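Side-chain contacts in cytochrome B5-HOST origin (Ostreococcus tauri virus 2, PDB 4B8N), which binds a haem group and, as a virus-encoded member of the cytochrome b5 family, probably carries electrons: residues T19-H24 with W31-D36; Y39-F44 with K53-F58; E65-D68 with N74-K77. All coordinates share one frame; numbering follows the deposited sequence.

Interaction 1: residues T19-H24 with W31-D36; sequences TEIAKH and WVIIKD
W31 lies flat against H24, and the two rings carry most of this contact. The imidazole sits over the six-membered ring of the indole with the planes only 3° apart and the centroids 3.5 Å from each other. It is a face-to-face stack. The two side chains run alongside each other and point the same way. H24 CB completes the overlap with a CH-pi contact over the five-membered ring of W31. H24 CG stands anti to the carbonyl carbon (chi1 -55°), which lays the imidazole along the indole.

The backbones are tied just beside the stack. W31 N donates to H24 O at 3.0 Å in a nearly straight bond. This bond ties the loop residue H24, just past helix 18-22, to strand 29-34.

I21 closes the other end of the contact. Its CG1 meets the indole at the edge, in the ring plane, 4.0 Å from W31 CE3. Its CD1 goes on to I33 CD1 at 3.8 Å, and the two isoleucines cross at about a right angle. V38 on the next strand also packs against I21 and W31. The contact thus seats helix 18-22 on the sheet of the cytochrome b5 domain.

The imidazole is held at both nitrogens. In one of the two E20 conformers, H24 NE2 donates to E20 OE2 at 2.7 Å, in the imidazole plane but from above the carboxylate plane. H24 ND1 is hydrogen-bonded to D29 OD1. With a carboxylate at each nitrogen the ring's rotation is well defined. Where both bonds are made, a protonated imidazole may be favoured, and the indole would then stack on a cation.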
loop_
_atom_site.group_PDB
_atom_site.type_symbol
_atom_site.label_atom_id
_atom_site.label_comp_id
_atom_site.label_asym_id
_atom_site.label_seq_id
_atom_site.Cartn_x
_atom_site.Cartn_y
_atom_site.Cartn_z
ATOM N N THR A 19 5.269 -7.676 10.914
ATOM C CA THR A 19 4.347 -8.692 11.418
ATOM C C THR A 19 2.905 -8.210 11.347
ATOM O O THR A 19 2.032 -8.912 10.826
ATOM C CB THR A 19 4.721 -9.129 12.857
ATOM O OG1 THR A 19 5.933 -9.887 12.811
ATOM C CG2 THR A 19 3.631 -10.007 13.491
ATOM N N GLU A 20 2.644 -7.016 11.867
ATOM C CA GLU A 20 1.293 -6.483 11.833
ATOM C C GLU A 20 0.862 -6.184 10.396
ATOM O O GLU A 20 -0.286 -6.450 10.019
ATOM C CB GLU A 20 1.146 -5.255 12.736
ATOM C CG GLU A 20 -0.158 -4.476 12.566
ATOM C CD GLU A 20 -1.403 -5.222 13.030
ATOM O OE1 GLU A 20 -1.281 -6.179 13.832
ATOM O OE2 GLU A 20 -2.519 -4.840 12.595
ATOM N N ILE A 21 1.784 -5.669 9.588
ATOM C CA ILE A 21 1.455 -5.316 8.193
ATOM C C ILE A 21 1.006 -6.553 7.404
ATOM O O ILE A 21 0.005 -6.524 6.681
ATOM C CB ILE A 21 2.633 -4.597 7.485
ATOM C CG1 ILE A 21 2.904 -3.239 8.142
ATOM C CG2 ILE A 21 2.345 -4.402 5.988
ATOM C CD1 ILE A 21 4.274 -2.658 7.837
ATOM N N ALA A 22 1.740 -7.641 7.572
ATOM C CA ALA A 22 1.434 -8.914 6.917
ATOM C C ALA A 22 -0.007 -9.404 7.133
ATOM O O ALA A 22 -0.530 -10.156 6.306
ATOM C CB ALA A 22 2.424 -9.980 7.365
ATOM N N LYS A 23 -0.639 -8.976 8.228
ATOM C CA LYS A 23 -2.009 -9.381 8.535
ATOM C C LYS A 23 -3.054 -8.688 7.653
ATOM O O LYS A 23 -4.193 -9.158 7.567
ATOM C CB LYS A 23 -2.332 -9.165 10.021
ATOM C CG LYS A 23 -1.561 -10.097 10.954
ATOM C CD LYS A 23 -1.816 -9.778 12.418
ATOM C CE LYS A 23 -0.823 -10.524 13.292
ATOM N NZ LYS A 23 -1.029 -10.197 14.726
ATOM N N HIS A 24 -2.664 -7.582 7.011
ATOM C CA HIS A 24 -3.571 -6.810 6.149
ATOM C C HIS A 24 -3.327 -7.173 4.719
ATOM O O HIS A 24 -2.794 -6.384 3.925
ATOM C CB HIS A 24 -3.425 -5.311 6.408
ATOM C CG HIS A 24 -3.617 -4.940 7.848
ATOM N ND1 HIS A 24 -4.816 -4.557 8.343
ATOM C CD2 HIS A 24 -2.740 -4.985 8.931
ATOM C CE1 HIS A 24 -4.702 -4.325 9.664
ATOM N NE2 HIS A 24 -3.432 -4.595 10.026
ATOM N N TRP A 31 -3.073 -3.490 3.053
ATOM C CA TRP A 31 -1.996 -2.528 3.284
ATOM C C TRP A 31 -0.862 -2.874 2.401
ATOM O O TRP A 31 -0.600 -4.050 2.171
ATOM C CB TRP A 31 -1.478 -2.593 4.704
ATOM C CG TRP A 31 -2.390 -2.102 5.792
ATOM C CD1 TRP A 31 -3.727 -1.723 5.700
ATOM C CD2 TRP A 31 -2.050 -1.970 7.216
ATOM N NE1 TRP A 31 -4.211 -1.350 6.934
ATOM C CE2 TRP A 31 -3.258 -1.482 7.884
ATOM C CE3 TRP A 31 -0.901 -2.190 7.973
ATOM C CZ2 TRP A 31 -3.292 -1.228 9.249
ATOM C CZ3 TRP A 31 -0.954 -1.940 9.351
ATOM C CH2 TRP A 31 -2.119 -1.466 9.968
ATOM N N VAL A 32 -0.155 -1.864 1.916
ATOM C CA VAL A 32 0.998 -2.072 1.036
ATOM C C VAL A 32 2.120 -1.124 1.472
ATOM O O VAL A 32 1.847 0.035 1.798
ATOM C CB VAL A 32 0.631 -1.830 -0.456
ATOM C CG1 VAL A 32 1.848 -1.963 -1.353
ATOM C CG2 VAL A 32 -0.450 -2.800 -0.918
ATOM N N ILE A 33 3.360 -1.625 1.490
ATOM C CA ILE A 33 4.538 -0.810 1.825
ATOM C C ILE A 33 5.170 -0.309 0.532
ATOM O O ILE A 33 5.459 -1.098 -0.367
ATOM C CB ILE A 33 5.632 -1.590 2.615
ATOM C CG1 ILE A 33 5.075 -2.241 3.896
ATOM C CG2 ILE A 33 6.810 -0.656 2.955
ATOM C CD1 ILE A 33 5.962 -3.358 4.458
ATOM N N ILE A 34 5.382 1.004 0.446
ATOM C CA ILE A 34 6.139 1.611 -0.656
ATOM C C ILE A 34 7.126 2.607 -0.040
ATOM O O ILE A 34 6.715 3.568 0.627
ATOM C CB ILE A 34 5.213 2.317 -1.684
ATOM C CG1 ILE A 34 4.196 1.325 -2.265
ATOM C CG2 ILE A 34 6.028 2.991 -2.800
ATOM C CD1 ILE A 34 3.129 1.954 -3.132
ATOM N N LYS A 35 8.416 2.351 -0.258
ATOM C CA LYS A 35 9.533 3.103 0.340
ATOM C C LYS A 35 9.374 3.296 1.829
ATOM O O LYS A 35 9.448 4.430 2.309
ATOM C CB LYS A 35 9.731 4.472 -0.334
ATOM C CG LYS A 35 9.874 4.403 -1.850
ATOM C CD LYS A 35 10.311 5.726 -2.449
ATOM C CE LYS A 35 9.204 6.771 -2.363
ATOM N NZ LYS A 35 7.930 6.337 -3.008
ATOM N N ASP A 36 9.110 2.197 2.541
ATOM C CA ASP A 36 9.049 2.182 4.006
ATOM C C ASP A 36 7.895 2.979 4.625
ATOM O O ASP A 36 7.890 3.248 5.844
ATOM C CB ASP A 36 10.407 2.594 4.606
ATOM C CG ASP A 36 11.512 1.563 4.327
ATOM O OD1 ASP A 36 11.211 0.364 4.110
ATOM O OD2 ASP A 36 12.688 1.957 4.317
#

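Interaction 2: residues Y39-F44 with K53-F58; sequences YDLTKF and KAIILF. With HEM (protoporphyrin IX containing Fe), chain E; SO4 (sulfate ion), chain F.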
loop_
_atom_site.group_PDB
_atom_site.type_symbol
_atom_site.label_atom_id
_atom_site.label_comp_id
_atom_site.label_asym_id
_atom_site.label_seq_id
_atom_site.Cartn_x
_atom_site.Cartn_y
_atom_site.Cartn_z
ATOM N N TYR A 39 0.664 2.215 3.287
ATOM C CA TYR A 39 -0.570 2.767 2.739
ATOM C C TYR A 39 -1.714 1.771 2.936
ATOM O O TYR A 39 -1.536 0.579 2.722
ATOM C CB TYR A 39 -0.379 3.062 1.240
ATOM C CG TYR A 39 0.726 4.063 0.960
ATOM C CD1 TYR A 39 2.059 3.660 0.813
ATOM C CD2 TYR A 39 0.445 5.419 0.888
ATOM C CE1 TYR A 39 3.071 4.584 0.578
ATOM C CE2 TYR A 39 1.440 6.347 0.639
ATOM C CZ TYR A 39 2.747 5.938 0.494
ATOM O OH TYR A 39 3.720 6.887 0.257
ATOM N N ASP A 40 -2.878 2.259 3.354
ATOM C CA ASP A 40 -4.070 1.427 3.381
ATOM C C ASP A 40 -4.799 1.638 2.072
ATOM O O ASP A 40 -5.449 2.667 1.873
ATOM C CB ASP A 40 -4.972 1.739 4.575
ATOM C CG ASP A 40 -6.229 0.854 4.620
ATOM O OD1 ASP A 40 -6.516 0.106 3.661
ATOM O OD2 ASP A 40 -6.938 0.908 5.639
ATOM N N LEU A 41 -4.667 0.666 1.174
ATOM C CA LEU A 41 -5.213 0.809 -0.169
ATOM C C LEU A 41 -6.571 0.142 -0.358
ATOM O O LEU A 41 -7.078 0.077 -1.475
ATOM C CB LEU A 41 -4.183 0.372 -1.236
ATOM C CG LEU A 41 -2.861 1.160 -1.226
ATOM C CD1 LEU A 41 -1.848 0.595 -2.212
ATOM C CD2 LEU A 41 -3.098 2.632 -1.492
ATOM N N THR A 42 -7.188 -0.303 0.739
ATOM C CA THR A 42 -8.450 -1.056 0.676
ATOM C C THR A 42 -9.496 -0.277 -0.143
ATOM O O THR A 42 -10.068 -0.786 -1.118
ATOM C CB THR A 42 -8.987 -1.350 2.106
ATOM O OG1 THR A 42 -7.974 -1.995 2.894
ATOM C CG2 THR A 42 -10.223 -2.197 2.068
ATOM N N LYS A 43 -9.718 0.977 0.235
ATOM C CA LYS A 43 -10.708 1.798 -0.466
ATOM C C LYS A 43 -10.205 2.293 -1.824
ATOM O O LYS A 43 -10.993 2.526 -2.739
ATOM C CB LYS A 43 -11.175 2.958 0.422
ATOM C CG LYS A 43 -12.064 2.493 1.569
ATOM C CD LYS A 43 -12.345 3.619 2.551
ATOM C CE LYS A 43 -13.322 3.168 3.626
ATOM N NZ LYS A 43 -13.494 4.206 4.673
ATOM N N PHE A 44 -8.898 2.420 -1.974
ATOM C CA PHE A 44 -8.335 2.791 -3.283
ATOM C C PHE A 44 -8.486 1.710 -4.362
ATOM O O PHE A 44 -8.444 2.019 -5.557
ATOM C CB PHE A 44 -6.859 3.206 -3.142
ATOM C CG PHE A 44 -6.210 3.604 -4.451
ATOM C CD1 PHE A 44 -6.601 4.764 -5.124
ATOM C CD2 PHE A 44 -5.213 2.807 -5.018
ATOM C CE1 PHE A 44 -6.007 5.121 -6.338
ATOM C CE2 PHE A 44 -4.614 3.164 -6.220
ATOM C CZ PHE A 44 -5.015 4.318 -6.883
ATOM N N LYS A 53 -6.578 -6.368 -8.623
ATOM C CA LYS A 53 -5.737 -7.543 -8.362
ATOM C C LYS A 53 -4.246 -7.267 -8.372
ATOM O O LYS A 53 -3.506 -7.858 -7.571
ATOM C CB LYS A 53 -6.099 -8.652 -9.333
ATOM C CG LYS A 53 -7.501 -9.192 -9.105
ATOM C CD LYS A 53 -7.720 -10.401 -9.996
ATOM C CE LYS A 53 -9.015 -10.272 -10.774
ATOM N NZ LYS A 53 -8.903 -9.283 -11.886
ATOM N N ALA A 54 -3.809 -6.360 -9.253
ATOM C CA ALA A 54 -2.408 -5.931 -9.287
ATOM C C ALA A 54 -1.934 -5.465 -7.915
ATOM O O ALA A 54 -0.798 -5.728 -7.532
ATOM C CB ALA A 54 -2.200 -4.823 -10.308
ATOM N N ILE A 55 -2.785 -4.735 -7.200
ATOM C CA ILE A 55 -2.431 -4.308 -5.837
ATOM C C ILE A 55 -2.642 -5.408 -4.806
ATOM O O ILE A 55 -1.777 -5.611 -3.936
ATOM C CB ILE A 55 -3.156 -3.010 -5.412
ATOM C CG1 ILE A 55 -2.888 -1.910 -6.436
ATOM C CG2 ILE A 55 -2.688 -2.565 -4.016
ATOM C CD1 ILE A 55 -3.650 -0.620 -6.206
ATOM N N ILE A 56 -3.775 -6.110 -4.886
ATOM C CA ILE A 56 -4.071 -7.203 -3.935
ATOM C C ILE A 56 -2.917 -8.233 -3.912
ATOM O O ILE A 56 -2.569 -8.792 -2.865
ATOM C CB ILE A 56 -5.413 -7.909 -4.262
ATOM C CG1 ILE A 56 -6.595 -6.940 -4.117
ATOM C CG2 ILE A 56 -5.627 -9.098 -3.342
ATOM C CD1 ILE A 56 -7.845 -7.365 -4.891
ATOM N N LEU A 57 -2.320 -8.458 -5.076
ATOM C CA LEU A 57 -1.123 -9.302 -5.204
ATOM C C LEU A 57 -0.042 -8.952 -4.196
ATOM O O LEU A 57 0.726 -9.825 -3.789
ATOM C CB LEU A 57 -0.500 -9.156 -6.591
ATOM C CG LEU A 57 -0.712 -10.202 -7.675
ATOM C CD1 LEU A 57 0.065 -9.798 -8.927
ATOM C CD2 LEU A 57 -0.268 -11.570 -7.181
ATOM N N PHE A 58 0.032 -7.672 -3.821
ATOM C CA PHE A 58 1.049 -7.180 -2.889
ATOM C C PHE A 58 0.486 -6.830 -1.505
ATOM O O PHE A 58 1.181 -6.205 -0.691
ATOM C CB PHE A 58 1.818 -5.998 -3.507
ATOM C CG PHE A 58 2.666 -6.391 -4.686
ATOM C CD1 PHE A 58 2.109 -6.535 -5.950
ATOM C CD2 PHE A 58 4.021 -6.657 -4.522
ATOM C CE1 PHE A 58 2.878 -6.944 -7.031
ATOM C CE2 PHE A 58 4.804 -7.055 -5.600
ATOM C CZ PHE A 58 4.232 -7.193 -6.861
HETATM C CHA HEM E . -1.375 1.824 -13.539
HETATM C CHB HEM E . -1.835 4.725 -9.484
HETATM C CHC HEM E . -0.172 1.165 -6.694
HETATM C CHD HEM E . 0.206 -1.679 -10.693
HETATM C C1A HEM E . -1.591 2.928 -12.638
HETATM C C2A HEM E . -2.052 4.225 -13.138
HETATM C C3A HEM E . -2.171 5.065 -11.953
HETATM C C4A HEM E . -1.835 4.207 -10.815
HETATM C CMA HEM E . -2.621 6.492 -11.911
HETATM C CAA HEM E . -2.329 4.645 -14.570
HETATM C CBA HEM E . -1.142 5.462 -15.090
HETATM C CGA HEM E . 0.018 4.514 -15.280
HETATM O O1A HEM E . -0.014 3.658 -16.223
HETATM O O2A HEM E . 0.959 4.616 -14.464
HETATM C C1B HEM E . -1.398 3.983 -8.337
HETATM C C2B HEM E . -1.374 4.615 -7.007
HETATM C C3B HEM E . -0.867 3.520 -6.204
HETATM C C4B HEM E . -0.683 2.422 -7.152
HETATM C CMB HEM E . -1.773 6.005 -6.618
HETATM C CAB HEM E . -0.647 3.502 -4.736
HETATM C CBB HEM E . 0.545 3.293 -4.256
HETATM C C1C HEM E . 0.178 0.062 -7.522
HETATM C C2C HEM E . 0.727 -1.202 -6.971
HETATM C C3C HEM E . 0.817 -2.010 -8.167
HETATM C C4C HEM E . 0.301 -1.232 -9.323
HETATM C CMC HEM E . 1.077 -1.528 -5.533
HETATM C CAC HEM E . 1.334 -3.385 -8.218
HETATM C CBC HEM E . 2.576 -3.509 -8.619
HETATM C C1D HEM E . -0.249 -0.983 -11.853
HETATM C C2D HEM E . -0.236 -1.640 -13.171
HETATM C C3D HEM E . -0.711 -0.570 -14.034
HETATM C C4D HEM E . -0.946 0.541 -13.088
HETATM C CMD HEM E . 0.167 -3.053 -13.567
HETATM C CAD HEM E . -0.930 -0.572 -15.522
HETATM C CBD HEM E . 0.222 0.124 -16.250
HETATM C CGD HEM E . -0.076 0.336 -17.734
HETATM O O1D HEM E . -1.003 -0.299 -18.294
HETATM O O2D HEM E . 0.636 1.152 -18.361
HETATM N NA HEM E . -1.300 2.944 -11.212
HETATM N NB HEM E . -0.959 2.717 -8.423
HETATM N NC HEM E . 0.026 0.081 -8.928
HETATM N ND HEM E . -0.644 0.317 -11.807
HETATM FE FE HEM E . -0.880 1.425 -10.048
HETATM S S SO4 F . -9.424 -5.898 -11.837
HETATM O O1 SO4 F . -10.555 -6.853 -11.947
HETATM O O2 SO4 F . -8.216 -6.591 -11.262
HETATM O O3 SO4 F . -9.888 -4.768 -10.997
HETATM O O4 SO4 F . -9.105 -5.360 -13.183
#
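I55 overlaps L41 with CG2 and F44 with CD1, and the CG1 that carries CD1 lies over the haem, 3.7 Å from HEM C2C. The contact walls one face of the haem pocket in the cytochrome b5 fold. It joins the loop after strand 37-40 to helix 52-56. H48, which also packs on I55, belongs to the HPGG motif of the family and is probably an iron ligand, as in its relatives.

I55 CG2 stands anti to the backbone N and reaches L41 CD1 at 3.7 Å. I55 CD1 comes to the edge of the F44 ring, 3.9 Å from F44 CE2. Both pairs cross at about a right angle. F44 CE2 also touches HEM C2B at 3.6 Å, so I55 and F44 cover neighbouring parts of one porphyrin face. V32 backs L41 and I55 from the sheet.

Polar bonds lie beside this apolar patch. K53 grips a sulfate, probably from the crystallisation liquor, through its backbone N and NZ. D40 forms an Asx turn: its OD1 accepts from T42 N at 3.0 Å and, through the syn lone pair, from T42 OG1 at 2.7 Å.

Interaction 3: residues E65-D68 with N74-K77; sequences EEFD and NVLK. With HEM (protoporphyrin IX containing Fe), chain E.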
loop_
_atom_site.group_PDB
_atom_site.type_symbol
_atom_site.label_atom_id
_atom_site.label_comp_id
_atom_site.label_asym_id
_atom_site.label_seq_id
_atom_site.Cartn_x
_atom_site.Cartn_y
_atom_site.Cartn_z
ATOM N N GLU A 65 9.535 -1.777 -5.591
ATOM C CA GLU A 65 10.177 -2.016 -6.890
ATOM C C GLU A 65 9.185 -1.996 -8.043
ATOM O O GLU A 65 9.419 -1.336 -9.054
ATOM C CB GLU A 65 10.959 -3.338 -6.884
ATOM C CG GLU A 65 12.429 -3.211 -6.491
ATOM C CD GLU A 65 12.672 -3.175 -4.986
ATOM O OE1 GLU A 65 12.259 -2.196 -4.324
ATOM O OE2 GLU A 65 13.305 -4.119 -4.464
ATOM N N GLU A 66 8.077 -2.710 -7.878
ATOM C CA GLU A 66 7.077 -2.833 -8.938
ATOM C C GLU A 66 6.319 -1.516 -9.118
ATOM O O GLU A 66 5.925 -1.155 -10.238
ATOM C CB GLU A 66 6.114 -3.987 -8.640
ATOM C CG GLU A 66 6.760 -5.370 -8.607
ATOM C CD GLU A 66 7.511 -5.688 -7.316
ATOM O OE1 GLU A 66 7.570 -4.842 -6.386
ATOM O OE2 GLU A 66 8.050 -6.813 -7.231
ATOM N N PHE A 67 6.116 -0.798 -8.011
ATOM C CA PHE A 67 5.509 0.528 -8.087
ATOM C C PHE A 67 6.427 1.502 -8.846
ATOM O O PHE A 67 5.986 2.155 -9.804
ATOM C CB PHE A 67 5.115 1.078 -6.706
ATOM C CG PHE A 67 4.522 2.456 -6.770
ATOM C CD1 PHE A 67 3.141 2.629 -6.966
ATOM C CD2 PHE A 67 5.338 3.580 -6.687
ATOM C CE1 PHE A 67 2.600 3.904 -7.072
ATOM C CE2 PHE A 67 4.797 4.858 -6.778
ATOM C CZ PHE A 67 3.429 5.022 -6.977
ATOM N N ASP A 68 7.698 1.586 -8.438
ATOM C CA ASP A 68 8.670 2.472 -9.086
ATOM C C ASP A 68 8.821 2.183 -10.582
ATOM O O ASP A 68 9.010 3.083 -11.378
ATOM C CB ASP A 68 10.036 2.386 -8.390
ATOM C CG ASP A 68 10.086 3.179 -7.086
ATOM O OD1 ASP A 68 9.179 4.003 -6.841
ATOM O OD2 ASP A 68 11.041 2.981 -6.305
ATOM N N ASN A 74 5.318 11.279 -10.022
ATOM C CA ASN A 74 4.274 12.203 -9.559
ATOM C C ASN A 74 2.938 11.575 -9.123
ATOM O O ASN A 74 2.047 12.277 -8.647
ATOM C CB ASN A 74 4.025 13.265 -10.627
ATOM C CG ASN A 74 3.838 12.660 -12.003
ATOM O OD1 ASN A 74 2.800 12.065 -12.301
ATOM N ND2 ASN A 74 4.853 12.789 -12.843
ATOM N N VAL A 75 2.820 10.257 -9.261
ATOM C CA VAL A 75 1.573 9.523 -8.990
ATOM C C VAL A 75 1.136 9.508 -7.507
ATOM O O VAL A 75 -0.029 9.749 -7.201
ATOM C CB VAL A 75 1.681 8.081 -9.557
ATOM C CG1 VAL A 75 0.664 7.149 -8.931
ATOM C CG2 VAL A 75 1.520 8.095 -11.073
ATOM N N LEU A 76 2.058 9.200 -6.597
ATOM C CA LEU A 76 1.728 9.105 -5.157
ATOM C C LEU A 76 1.074 10.378 -4.601
ATOM O O LEU A 76 0.064 10.325 -3.898
ATOM C CB LEU A 76 2.982 8.788 -4.342
ATOM C CG LEU A 76 3.343 7.328 -4.059
ATOM C CD1 LEU A 76 4.630 7.279 -3.253
ATOM C CD2 LEU A 76 2.223 6.590 -3.334
ATOM N N LYS A 77 1.660 11.515 -4.942
ATOM C CA LYS A 77 1.183 12.812 -4.494
ATOM C C LYS A 77 -0.117 13.261 -5.150
ATOM O O LYS A 77 -0.794 14.146 -4.615
ATOM C CB LYS A 77 2.277 13.868 -4.685
ATOM C CG LYS A 77 2.633 14.202 -6.127
ATOM C CD LYS A 77 3.660 15.321 -6.164
ATOM C CE LYS A 77 4.090 15.644 -7.589
ATOM N NZ LYS A 77 5.124 16.713 -7.635
HETATM C CHA HEM E . -1.375 1.824 -13.539
HETATM C CHB HEM E . -1.835 4.725 -9.484
HETATM C CHC HEM E . -0.172 1.165 -6.694
HETATM C CHD HEM E . 0.206 -1.679 -10.693
HETATM C C1A HEM E . -1.591 2.928 -12.638
HETATM C C2A HEM E . -2.052 4.225 -13.138
HETATM C C3A HEM E . -2.171 5.065 -11.953
HETATM C C4A HEM E . -1.835 4.207 -10.815
HETATM C CMA HEM E . -2.621 6.492 -11.911
HETATM C CAA HEM E . -2.329 4.645 -14.570
HETATM C CBA HEM E . -1.142 5.462 -15.090
HETATM C CGA HEM E . 0.018 4.514 -15.280
HETATM O O1A HEM E . -0.014 3.658 -16.223
HETATM O O2A HEM E . 0.959 4.616 -14.464
HETATM C C1B HEM E . -1.398 3.983 -8.337
HETATM C C2B HEM E . -1.374 4.615 -7.007
HETATM C C3B HEM E . -0.867 3.520 -6.204
HETATM C C4B HEM E . -0.683 2.422 -7.152
HETATM C CMB HEM E . -1.773 6.005 -6.618
HETATM C CAB HEM E . -0.647 3.502 -4.736
HETATM C CBB HEM E . 0.545 3.293 -4.256
HETATM C C1C HEM E . 0.178 0.062 -7.522
HETATM C C2C HEM E . 0.727 -1.202 -6.971
HETATM C C3C HEM E . 0.817 -2.010 -8.167
HETATM C C4C HEM E . 0.301 -1.232 -9.323
HETATM C CMC HEM E . 1.077 -1.528 -5.533
HETATM C CAC HEM E . 1.334 -3.385 -8.218
HETATM C CBC HEM E . 2.576 -3.509 -8.619
HETATM C C1D HEM E . -0.249 -0.983 -11.853
HETATM C C2D HEM E . -0.236 -1.640 -13.171
HETATM C C3D HEM E . -0.711 -0.570 -14.034
HETATM C C4D HEM E . -0.946 0.541 -13.088
HETATM C CMD HEM E . 0.167 -3.053 -13.567
HETATM C CAD HEM E . -0.930 -0.572 -15.522
HETATM C CBD HEM E . 0.222 0.124 -16.250
HETATM C CGD HEM E . -0.076 0.336 -17.734
HETATM O O1D HEM E . -1.003 -0.299 -18.294
HETATM O O2D HEM E . 0.636 1.152 -18.361
HETATM N NA HEM E . -1.300 2.944 -11.212
HETATM N NB HEM E . -0.959 2.717 -8.423
HETATM N NC HEM E . 0.026 0.081 -8.928
HETATM N ND HEM E . -0.644 0.317 -11.807
HETATM FE FE HEM E . -0.880 1.425 -10.048
#
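F67 points the CZ corner of its ring at the helix that carries V75 and L76. The closest approach is F67 CZ to L76 CG, at 3.7 Å. V75 CG1 lies 4.0 Å from the same F67 CZ. Both aliphatic side chains meet the phenyl ring obliquely. F67 has CG anti to its own backbone N (chi1 179°). This carries the ring out from helix 64-70 and across to helix 75-79.

One side of the ring runs along the haem. F67 CE1 is 3.5 Å from HEM CBB, a vinyl carbon. F67 CD1 is 3.6 Å from the methine carbon HEM CHC, which lies in the plane of the ring. The F67 ring thus meets HEM CHC edge-on, while the vinyl carbon HEM CBB comes to it obliquely. Its ring is also stacked with that of H71.

These two helices form much of the cytochrome b5 haem pocket wall on the face of the porphyrin opposite I55 and F44. H71 is probably an axial iron ligand, as in related cytochromes. Its ND1 is hydrogen-bonded to F67 O, a bond that would orient the imidazole. F67 is thus held to H71 by both its ring and its carbonyl.

V75 approaches the neighbouring part of the haem. Its CG1, anti to the backbone N, sits 3.5 Å from HEM CHB and equally near the ring methyl HEM CMB. L76 turns instead to the vinyl group, with CD2 3.8 Å from HEM CBB. On the first helix E66 CB meets the other vinyl group, 3.6 Å from HEM CBC.

In the fold
All three contacts are largely buried, but they serve different parts of the domain. Interaction 1 seats the first helix on the sheet and joins its segments by a ring stack, one backbone hydrogen bond and isoleucine packing. Its touching side chains lie away from the haem, though I34 reaches the pocket. Interactions 2 and 3 are small apolar contacts that hold the porphyrin between them, one on each face. Interactions 1 and 2 share the sheet: strands 29-34 and 37-40 are neighbours, with V32 O probably hydrogen-bonded to Y39 N. Interaction 3 meets the others through side chains: I34 CD1 packs on the F67 ring, F58 on E66, and L76, partly exposed, on K35 and the Y39 hydroxyl.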